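Local atomic coordinates of suppressor of fused homolog (Drosophila melanogaster, PDB entry 6LPH), a protein that probably binds and sequesters transcription factors of the Hedgehog pathway, this chain being its N-terminal part. Residues L170-A176 with Q195-D201; P70-S76 with L104-K110. One frame throughout, in Å; residues are numbered along the deposited sequence.

How the contacts relate
Both contacts are antiparallel strand pairs in one mixed sheet, a worked example of how a sheet is assembled from successive strand pairings. Along the chain they come in series: 70-76 with 104-110 is complete before 170-176 with 195-201 begins, and their centres lie about 13 Å apart. Strands 97-109 and 189-199, one from each contact, are neighbours in the sheet and run parallel, so the two antiparallel pairs meet at a parallel seam. There the backbone hydrogen bond from I196 N to T105 O (2.8 Å) is joined by a side-chain hydrogen bond from R107 NE to Q195 OE1 (2.8 Å). The seam thus unites earlier and later parts of the SUFU-family region in one sheet.

Contact 1. Residues L170-A176 with Q195-D201; sequences LQNLLVA and QIVGVFD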
ATOM      1  N   LEU A 170     -12.184   9.045  -2.763  1.00 15.51           N
ATOM      2  CA  LEU A 170     -10.757   8.966  -2.338  1.00 16.05           C
ATOM      3  C   LEU A 170      -9.772   9.131  -3.519  1.00 15.54           C
ATOM      4  O   LEU A 170      -9.497   8.154  -4.238  1.00 15.56           O
ATOM      5  CB  LEU A 170     -10.493   7.682  -1.536  1.00 15.51           C
ATOM      6  CG  LEU A 170     -11.383   7.456  -0.315  1.00 17.03           C
ATOM      7  CD1 LEU A 170     -10.836   6.303   0.499  1.00 17.55           C
ATOM      8  CD2 LEU A 170     -11.483   8.695   0.574  1.00 15.48           C
ATOM      9  N   GLN A 171      -9.257  10.362  -3.701  1.00 14.70           N
ATOM     10  CA  GLN A 171      -8.424  10.765  -4.855  1.00 15.03           C
ATOM     11  C   GLN A 171      -7.019  11.172  -4.502  1.00 13.00           C
ATOM     12  O   GLN A 171      -6.282  11.619  -5.389  1.00 13.80           O
ATOM     13  CB  GLN A 171      -8.906  12.071  -5.489  1.00 19.95           C
ATOM     14  CG  GLN A 171     -10.361  12.366  -5.474  1.00 24.58           C
ATOM     15  CD  GLN A 171     -10.980  11.584  -6.534  1.00 24.53           C
ATOM     16  OE1 GLN A 171     -10.937  10.375  -6.460  1.00 27.91           O
ATOM     17  NE2 GLN A 171     -11.506  12.243  -7.563  1.00 33.42           N
ATOM     18  N   ASN A 172      -6.668  11.112  -3.225  1.00 11.83           N
ATOM     19  CA  ASN A 172      -5.380  11.617  -2.752  1.00 11.32           C
ATOM     20  C   ASN A 172      -4.936  10.750  -1.615  1.00 11.27           C
ATOM     21  O   ASN A 172      -5.708   9.882  -1.148  1.00 10.91           O
ATOM     22  CB  ASN A 172      -5.523  13.091  -2.299  1.00 12.33           C
ATOM     23  CG  ASN A 172      -5.940  14.020  -3.441  1.00 14.67           C
ATOM     24  OD1 ASN A 172      -7.105  14.437  -3.526  1.00 20.08           O
ATOM     25  ND2 ASN A 172      -5.021  14.331  -4.316  1.00 11.45           N
ATOM     26  N   LEU A 173      -3.682  10.940  -1.177  1.00 11.42           N
ATOM     27  CA  LEU A 173      -3.070  10.009  -0.251  1.00 12.17           C
ATOM     28  C   LEU A 173      -2.401  10.741   0.860  1.00 11.94           C
ATOM     29  O   LEU A 173      -1.840  11.806   0.633  1.00 14.03           O
ATOM     30  CB  LEU A 173      -1.966   9.187  -0.955  1.00 13.54           C
ATOM     31  CG  LEU A 173      -2.523   8.436  -2.171  1.00 16.13           C
ATOM     32  CD1 LEU A 173      -1.406   8.021  -3.101  1.00 16.99           C
ATOM     33  CD2 LEU A 173      -3.368   7.261  -1.678  1.00 14.61           C
ATOM     34  N   LEU A 174      -2.451  10.174   2.063  1.00 11.58           N
ATOM     35  CA  LEU A 174      -1.519  10.592   3.147  1.00 11.69           C
ATOM     36  C   LEU A 174      -0.657   9.414   3.441  1.00 12.69           C
ATOM     37  O   LEU A 174      -1.022   8.300   3.079  1.00 12.48           O
ATOM     38  CB  LEU A 174      -2.230  11.038   4.448  1.00 10.86           C
ATOM     39  CG  LEU A 174      -3.244  12.175   4.298  1.00 12.25           C
ATOM     40  CD1 LEU A 174      -3.845  12.611   5.653  1.00 12.90           C
ATOM     41  CD2 LEU A 174      -2.557  13.338   3.587  1.00 13.83           C
ATOM     42  N   VAL A 175       0.481   9.664   4.113  1.00 14.96           N
ATOM     43  CA  VAL A 175       1.455   8.625   4.453  1.00 15.43           C
ATOM     44  C   VAL A 175       1.568   8.464   5.971  1.00 14.80           C
ATOM     45  O   VAL A 175       1.833   9.421   6.696  1.00 14.60           O
ATOM     46  CB  VAL A 175       2.853   8.913   3.854  1.00 16.10           C
ATOM     47  CG1 VAL A 175       3.844   7.784   4.194  1.00 15.17           C
ATOM     48  CG2 VAL A 175       2.750   9.096   2.344  1.00 15.83           C
ATOM     49  N   ALA A 176       1.314   7.243   6.439  1.00 14.73           N
ATOM     50  CA  ALA A 176       1.387   6.919   7.863  1.00 14.06           C
ATOM     51  C   ALA A 176       2.389   5.801   8.068  1.00 14.03           C
ATOM     52  O   ALA A 176       2.782   5.127   7.101  1.00 13.06           O
ATOM     53  CB  ALA A 176       0.003   6.503   8.389  1.00 15.63           C
ATOM     54  N   GLN A 195       2.715   3.392   5.097  1.00 11.97           N
ATOM     55  CA  GLN A 195       1.363   2.999   4.725  1.00 11.90           C
ATOM     56  C   GLN A 195       0.633   4.161   4.079  1.00 12.88           C
ATOM     57  O   GLN A 195       0.461   5.248   4.664  1.00 13.02           O
ATOM     58  CB  GLN A 195       0.573   2.493   5.928  1.00 12.47           C
ATOM     59  CG  GLN A 195      -0.816   1.967   5.560  1.00 11.55           C
ATOM     60  CD  GLN A 195      -1.551   1.449   6.766  1.00 12.30           C
ATOM     61  OE1 GLN A 195      -1.069   0.547   7.469  1.00 13.49           O
ATOM     62  NE2 GLN A 195      -2.715   2.021   7.034  1.00 11.97           N
ATOM     63  N   ILE A 196       0.186   3.903   2.862  1.00 14.00           N
ATOM     64  CA  ILE A 196      -0.574   4.868   2.102  1.00 14.35           C
ATOM     65  C   ILE A 196      -2.022   4.836   2.607  1.00 13.07           C
ATOM     66  O   ILE A 196      -2.562   3.756   2.892  1.00 13.02           O
ATOM     67  CB  ILE A 196      -0.380   4.547   0.597  1.00 19.60           C
ATOM     68  CG1 ILE A 196       0.797   5.348   0.031  1.00 21.15           C
ATOM     69  CG2 ILE A 196      -1.528   4.986  -0.266  1.00 22.81           C
ATOM     70  CD1 ILE A 196       1.958   5.546   0.943  1.00 22.91           C
ATOM     71  N   VAL A 197      -2.635   6.016   2.761  1.00 13.49           N
ATOM     72  CA  VAL A 197      -4.040   6.135   3.248  1.00 12.35           C
ATOM     73  C   VAL A 197      -4.819   7.020   2.286  1.00 11.34           C
ATOM     74  O   VAL A 197      -4.443   8.163   2.082  1.00 11.11           O
ATOM     75  CB  VAL A 197      -4.108   6.745   4.676  1.00 12.00           C
ATOM     76  CG1 VAL A 197      -5.552   6.848   5.208  1.00 11.60           C
ATOM     77  CG2 VAL A 197      -3.266   5.943   5.635  1.00 11.89           C
ATOM     78  N   GLY A 198      -5.911   6.505   1.715  1.00 12.04           N
ATOM     79  CA  GLY A 198      -6.710   7.315   0.794  1.00 11.84           C
ATOM     80  C   GLY A 198      -7.506   8.335   1.592  1.00 11.80           C
ATOM     81  O   GLY A 198      -8.032   8.020   2.662  1.00 12.72           O
ATOM     82  N   VAL A 199      -7.589   9.560   1.079  1.00 13.14           N
ATOM     83  CA  VAL A 199      -8.267  10.661   1.762  1.00 13.21           C
ATOM     84  C   VAL A 199      -9.114  11.529   0.800  1.00 14.09           C
ATOM     85  O   VAL A 199      -8.899  11.548  -0.441  1.00 14.48           O
ATOM     86  CB  VAL A 199      -7.290  11.580   2.563  1.00 13.11           C
ATOM     87  CG1 VAL A 199      -6.622  10.814   3.709  1.00 13.33           C
ATOM     88  CG2 VAL A 199      -6.233  12.219   1.656  1.00 12.28           C
ATOM     89  N   PHE A 200     -10.029  12.285   1.400  1.00 14.05           N
ATOM     90  CA  PHE A 200     -10.901  13.242   0.693  1.00 14.81           C
ATOM     91  C   PHE A 200     -10.082  14.469   0.340  1.00 15.51           C
ATOM     92  O   PHE A 200      -8.958  14.699   0.883  1.00 15.28           O
ATOM     93  CB  PHE A 200     -12.068  13.684   1.610  1.00 15.73           C
ATOM     94  CG  PHE A 200     -13.232  12.730   1.644  1.00 17.35           C
ATOM     95  CD1 PHE A 200     -14.498  13.153   1.236  1.00 20.37           C
ATOM     96  CD2 PHE A 200     -13.082  11.411   2.125  1.00 16.20           C
ATOM     97  CE1 PHE A 200     -15.581  12.274   1.273  1.00 22.08           C
ATOM     98  CE2 PHE A 200     -14.166  10.532   2.157  1.00 18.81           C
ATOM     99  CZ  PHE A 200     -15.416  10.963   1.717  1.00 19.45           C
ATOM    100  N   ASP A 201     -10.638  15.251  -0.565  1.00 17.19           N
ATOM    101  CA  ASP A 201     -10.037  16.515  -0.963  1.00 19.71           C
ATOM    102  C   ASP A 201      -9.808  17.418   0.233  1.00 19.15           C
ATOM    103  O   ASP A 201      -8.738  18.012   0.321  1.00 17.58           O
ATOM    104  CB  ASP A 201     -10.912  17.274  -1.972  1.00 20.28           C
ATOM    105  CG  ASP A 201     -10.865  16.678  -3.383  1.00 23.75           C
ATOM    106  OD1 ASP A 201     -10.316  15.581  -3.599  1.00 24.26           O
ATOM    107  OD2 ASP A 201     -11.419  17.321  -4.300  1.00 30.87           O
TER
HETATM  108  O   HOH W   1      -9.378  12.949  -2.596  1.00 20.56           O
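This contact is the open end of an antiparallel beta hairpin, where strand 172-186 begins and its partner 189-199 finishes in a buried part of the mixed sheet. The short strand segments run at 141° to each other, with axes 4.5 Å apart. Two hydrogen-bonded pairs close with reciprocal bonds: A176 N to Q195 O (2.8 Å) with Q195 N to A176 O (2.7 Å), and L174 N to V197 O with V197 N to L174 O (both 2.8 Å). V199 N still donates to N172 O (2.9 Å), but V199 O takes only a weak hydrogen bond, from Q171 N (3.5 Å) rather than from N172 N, and a water lies 2.8 Å from Q171 N and 2.6 Å from V199 O, bridging them. Side chains alternate between faces. L174 CG meets V199 CG1 at 3.7 Å on the face covered by helix 201-219; on the other, L173 CD2 presses against I196 CG2 at 3.2 Å. L170 CD2 touches F200 CD2 (3.5 Å), F200 being the N-cap residue of that helix. Mostly apolar side chains thus ride a ladder that is regular from A176 to L174 and loosens at V199.

Contact 2. Residues P70-S76 with L104-K110; sequences PHWHYIS and LTFRLAK
Two extended segments pair antiparallel at 163°, axes 4.5 Å apart: H71-A109, H73-R107 and I75-T105 are non-hydrogen-bonded pairs, W72-L108 and Y74-F106 hydrogen-bonded pairs. A water joins P70 O (2.7 Å) to K110 O (3.2 Å). H71 NE2 (chi1 p) accepts a hydrogen bond from R107 NH1 (2.9 Å), while H71 ND1 bonds to P69. W72 (chi1 m) has hydrogen bonds W72 N to L108 O, 2.9 Å, and L108 N to W72 O, 2.8 Å; K110 NZ makes a cation-pi contact 4.5 Å from its six-membered ring centroid. H73 (chi1 t) stacks flat on the R107 guanidinium (chi1 m, chi2 and chi3 t), centres 3.6 Å apart; D178 salt-bridges R107. Y74 (chi1 m) likewise: Y74 N to F106 O 2.9 Å, F106 N to Y74 O 3.1 Å. S76 N donates to L104 O and S76 OG (chi1 p) accepts from L104 N, both 2.9 Å; OG also bonds E103. One face is largely polar (H71, H73, R107, T105), the other apolar and aromatic: an antiparallel ladder inside the mixed SUFU sheet, between strands 54-60 and 189-199.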
ATOM      1  N   PRO A  70     -12.072  -6.030   8.919  1.00 15.78           N
ATOM      2  CA  PRO A  70     -11.405  -6.962   8.000  1.00 14.34           C
ATOM      3  C   PRO A  70     -10.974  -6.224   6.752  1.00 14.97           C
ATOM      4  O   PRO A  70     -11.711  -5.342   6.259  1.00 17.03           O
ATOM      5  CB  PRO A  70     -12.487  -7.987   7.640  1.00 16.47           C
ATOM      6  CG  PRO A  70     -13.731  -7.562   8.338  1.00 19.07           C
ATOM      7  CD  PRO A  70     -13.491  -6.364   9.184  1.00 16.82           C
ATOM      8  N   HIS A  71      -9.787  -6.564   6.250  1.00 13.05           N
ATOM      9  CA  HIS A  71      -9.249  -5.847   5.111  1.00 12.11           C
ATOM     10  C   HIS A  71      -8.171  -6.632   4.411  1.00 11.70           C
ATOM     11  O   HIS A  71      -7.717  -7.688   4.897  1.00 12.56           O
ATOM     12  CB  HIS A  71      -8.762  -4.465   5.538  1.00 12.31           C
ATOM     13  CG  HIS A  71      -7.563  -4.476   6.484  1.00 11.83           C
ATOM     14  ND1 HIS A  71      -7.689  -4.535   7.840  1.00 12.22           N
ATOM     15  CD2 HIS A  71      -6.207  -4.343   6.227  1.00 11.12           C
ATOM     16  CE1 HIS A  71      -6.470  -4.481   8.409  1.00 10.53           C
ATOM     17  NE2 HIS A  71      -5.558  -4.384   7.421  1.00 10.52           N
ATOM     18  N   TRP A  72      -7.781  -6.116   3.246  1.00 10.70           N
ATOM     19  CA  TRP A  72      -6.676  -6.634   2.471  1.00 10.47           C
ATOM     20  C   TRP A  72      -5.447  -5.795   2.737  1.00 10.13           C
ATOM     21  O   TRP A  72      -5.541  -4.566   2.735  1.00 11.48           O
ATOM     22  CB  TRP A  72      -7.040  -6.508   1.012  1.00 11.62           C
ATOM     23  CG  TRP A  72      -8.321  -7.212   0.618  1.00 13.38           C
ATOM     24  CD1 TRP A  72      -9.503  -6.642   0.138  1.00 15.85           C
ATOM     25  CD2 TRP A  72      -8.564  -8.641   0.620  1.00 15.32           C
ATOM     26  NE1 TRP A  72     -10.444  -7.622  -0.164  1.00 19.69           N
ATOM     27  CE2 TRP A  72      -9.943  -8.836   0.112  1.00 18.83           C
ATOM     28  CE3 TRP A  72      -7.822  -9.747   0.974  1.00 17.23           C
ATOM     29  CZ2 TRP A  72     -10.505 -10.089  -0.003  1.00 23.02           C
ATOM     30  CZ3 TRP A  72      -8.421 -11.016   0.851  1.00 19.76           C
ATOM     31  CH2 TRP A  72      -9.710 -11.173   0.366  1.00 22.30           C
ATOM     32  N   HIS A  73      -4.288  -6.422   2.966  1.00 10.14           N
ATOM     33  CA  HIS A  73      -3.037  -5.682   3.320  1.00 10.35           C
ATOM     34  C   HIS A  73      -2.004  -5.941   2.223  1.00 10.27           C
ATOM     35  O   HIS A  73      -1.668  -7.116   1.932  1.00 11.42           O
ATOM     36  CB  HIS A  73      -2.554  -6.174   4.664  1.00  9.96           C
ATOM     37  CG  HIS A  73      -1.369  -5.425   5.246  1.00 10.08           C
ATOM     38  ND1 HIS A  73      -0.618  -5.957   6.243  1.00 11.27           N
ATOM     39  CD2 HIS A  73      -0.823  -4.169   4.975  1.00 11.32           C
ATOM     40  CE1 HIS A  73       0.358  -5.093   6.607  1.00 11.03           C
ATOM     41  NE2 HIS A  73       0.233  -3.986   5.855  1.00 11.93           N
ATOM     42  N   TYR A  74      -1.564  -4.870   1.564  1.00  9.82           N
ATOM     43  CA  TYR A  74      -0.620  -4.967   0.453  1.00  9.12           C
ATOM     44  C   TYR A  74       0.757  -4.483   0.890  1.00  9.69           C
ATOM     45  O   TYR A  74       0.838  -3.466   1.571  1.00 10.51           O
ATOM     46  CB  TYR A  74      -1.084  -4.056  -0.677  1.00  8.72           C
ATOM     47  CG  TYR A  74      -2.451  -4.496  -1.185  1.00  9.09           C
ATOM     48  CD1 TYR A  74      -3.618  -4.106  -0.531  1.00  9.35           C
ATOM     49  CD2 TYR A  74      -2.552  -5.354  -2.271  1.00  9.47           C
ATOM     50  CE1 TYR A  74      -4.900  -4.512  -1.025  1.00 11.07           C
ATOM     51  CE2 TYR A  74      -3.829  -5.753  -2.782  1.00 11.60           C
ATOM     52  CZ  TYR A  74      -4.985  -5.338  -2.113  1.00 11.31           C
ATOM     53  OH  TYR A  74      -6.234  -5.744  -2.545  1.00 14.01           O
ATOM     54  N   ILE A  75       1.818  -5.201   0.500  1.00  9.22           N
ATOM     55  CA  ILE A  75       3.228  -4.784   0.861  1.00  9.11           C
ATOM     56  C   ILE A  75       4.130  -4.870  -0.369  1.00  9.56           C
ATOM     57  O   ILE A  75       4.169  -5.916  -1.025  1.00  9.67           O
ATOM     58  CB  ILE A  75       3.825  -5.589   2.035  1.00 10.08           C
ATOM     59  CG1 ILE A  75       2.904  -5.546   3.253  1.00 10.22           C
ATOM     60  CG2 ILE A  75       5.227  -5.024   2.426  1.00  9.97           C
ATOM     61  CD1 ILE A  75       2.028  -6.765   3.381  1.00 11.07           C
ATOM     62  N   SER A  76       4.825  -3.767  -0.706  1.00 10.33           N
ATOM     63  CA  SER A  76       5.676  -3.721  -1.912  1.00 10.40           C
ATOM     64  C   SER A  76       7.086  -4.196  -1.630  1.00 10.85           C
ATOM     65  O   SER A  76       7.567  -4.135  -0.477  1.00 10.89           O
ATOM     66  CB  SER A  76       5.778  -2.276  -2.460  1.00 11.41           C
ATOM     67  OG  SER A  76       6.678  -1.470  -1.659  1.00 13.07           O
ATOM     68  N   LEU A 104       6.194   0.507   0.428  1.00 12.09           N
ATOM     69  CA  LEU A 104       4.825   0.948   0.523  1.00 10.55           C
ATOM     70  C   LEU A 104       3.914  -0.153   1.074  1.00 10.84           C
ATOM     71  O   LEU A 104       4.059  -1.337   0.699  1.00 11.21           O
ATOM     72  CB  LEU A 104       4.307   1.303  -0.868  1.00 10.66           C
ATOM     73  CG  LEU A 104       5.049   2.487  -1.533  1.00 11.80           C
ATOM     74  CD1 LEU A 104       4.628   2.636  -2.988  1.00 13.74           C
ATOM     75  CD2 LEU A 104       4.797   3.787  -0.762  1.00 16.99           C
ATOM     76  N   THR A 105       2.987   0.231   1.956  1.00 10.48           N
ATOM     77  CA  THR A 105       1.884  -0.653   2.319  1.00 10.62           C
ATOM     78  C   THR A 105       0.514   0.016   2.075  1.00 11.49           C
ATOM     79  O   THR A 105       0.426   1.243   1.899  1.00 12.32           O
ATOM     80  CB  THR A 105       1.978  -1.214   3.752  1.00 11.46           C
ATOM     81  OG1 THR A 105       1.547  -0.227   4.685  1.00 13.17           O
ATOM     82  CG2 THR A 105       3.448  -1.647   4.118  1.00 11.01           C
ATOM     83  N   PHE A 106      -0.542  -0.789   2.055  1.00 10.40           N
ATOM     84  CA  PHE A 106      -1.877  -0.225   1.840  1.00 11.24           C
ATOM     85  C   PHE A 106      -2.877  -1.173   2.505  1.00 10.42           C
ATOM     86  O   PHE A 106      -2.687  -2.396   2.479  1.00 10.33           O
ATOM     87  CB  PHE A 106      -2.113  -0.080   0.344  1.00 11.01           C
ATOM     88  CG  PHE A 106      -3.482   0.481  -0.045  1.00 10.35           C
ATOM     89  CD1 PHE A 106      -3.904   1.749   0.401  1.00 10.86           C
ATOM     90  CD2 PHE A 106      -4.304  -0.226  -0.912  1.00 10.58           C
ATOM     91  CE1 PHE A 106      -5.123   2.296   0.014  1.00 11.52           C
ATOM     92  CE2 PHE A 106      -5.546   0.326  -1.337  1.00 11.51           C
ATOM     93  CZ  PHE A 106      -5.957   1.576  -0.854  1.00 10.98           C
ATOM     94  N   ARG A 107      -3.866  -0.604   3.189  1.00 10.61           N
ATOM     95  CA  ARG A 107      -4.916  -1.418   3.832  1.00 10.63           C
ATOM     96  C   ARG A 107      -6.251  -1.091   3.201  1.00 11.11           C
ATOM     97  O   ARG A 107      -6.725   0.063   3.229  1.00 12.31           O
ATOM     98  CB  ARG A 107      -4.958  -1.209   5.328  1.00 10.56           C
ATOM     99  CG  ARG A 107      -3.641  -1.685   6.005  1.00 11.12           C
ATOM    100  CD  ARG A 107      -3.684  -1.501   7.503  1.00 10.74           C
ATOM    101  NE  ARG A 107      -2.381  -1.818   8.105  1.00 11.22           N
ATOM    102  CZ  ARG A 107      -1.986  -3.052   8.439  1.00 12.03           C
ATOM    103  NH1 ARG A 107      -2.823  -4.106   8.269  1.00 11.10           N
ATOM    104  NH2 ARG A 107      -0.781  -3.246   8.995  1.00 11.85           N
ATOM    105  N   LEU A 108      -6.864  -2.103   2.631  1.00 11.16           N
ATOM    106  CA  LEU A 108      -8.086  -1.860   1.845  1.00 11.28           C
ATOM    107  C   LEU A 108      -9.315  -2.592   2.421  1.00 11.96           C
ATOM    108  O   LEU A 108      -9.345  -3.824   2.478  1.00 11.36           O
ATOM    109  CB  LEU A 108      -7.830  -2.232   0.394  1.00 11.32           C
ATOM    110  CG  LEU A 108      -9.087  -2.243  -0.516  1.00 13.61           C
ATOM    111  CD1 LEU A 108      -9.664  -0.844  -0.665  1.00 12.98           C
ATOM    112  CD2 LEU A 108      -8.733  -2.844  -1.882  1.00 13.33           C
ATOM    113  N   ALA A 109     -10.325  -1.825   2.841  1.00 12.92           N
ATOM    114  CA  ALA A 109     -11.522  -2.384   3.472  1.00 14.53           C
ATOM    115  C   ALA A 109     -12.255  -3.298   2.499  1.00 16.91           C
ATOM    116  O   ALA A 109     -12.376  -2.997   1.307  1.00 16.82           O
ATOM    117  CB  ALA A 109     -12.453  -1.267   3.972  1.00 14.61           C
ATOM    118  N   LYS A 110     -12.696  -4.447   3.005  1.00 19.07           N
ATOM    119  CA  LYS A 110     -13.487  -5.357   2.210  1.00 21.34           C
ATOM    120  C   LYS A 110     -14.816  -4.688   2.011  1.00 25.79           C
ATOM    121  O   LYS A 110     -15.329  -4.032   2.919  1.00 29.13           O
ATOM    122  CB  LYS A 110     -13.659  -6.719   2.905  1.00 21.60           C
ATOM    123  CG  LYS A 110     -12.330  -7.454   3.099  1.00 19.25           C
ATOM    124  CD  LYS A 110     -12.552  -8.915   3.409  1.00 24.46           C
ATOM    125  CE  LYS A 110     -11.237  -9.546   3.837  1.00 26.04           C
ATOM    126  NZ  LYS A 110     -11.423 -10.952   4.298  1.00 32.17           N
TER
HETATM  127  O   HOH W   2     -14.092  -4.241   5.860  1.00 23.86           O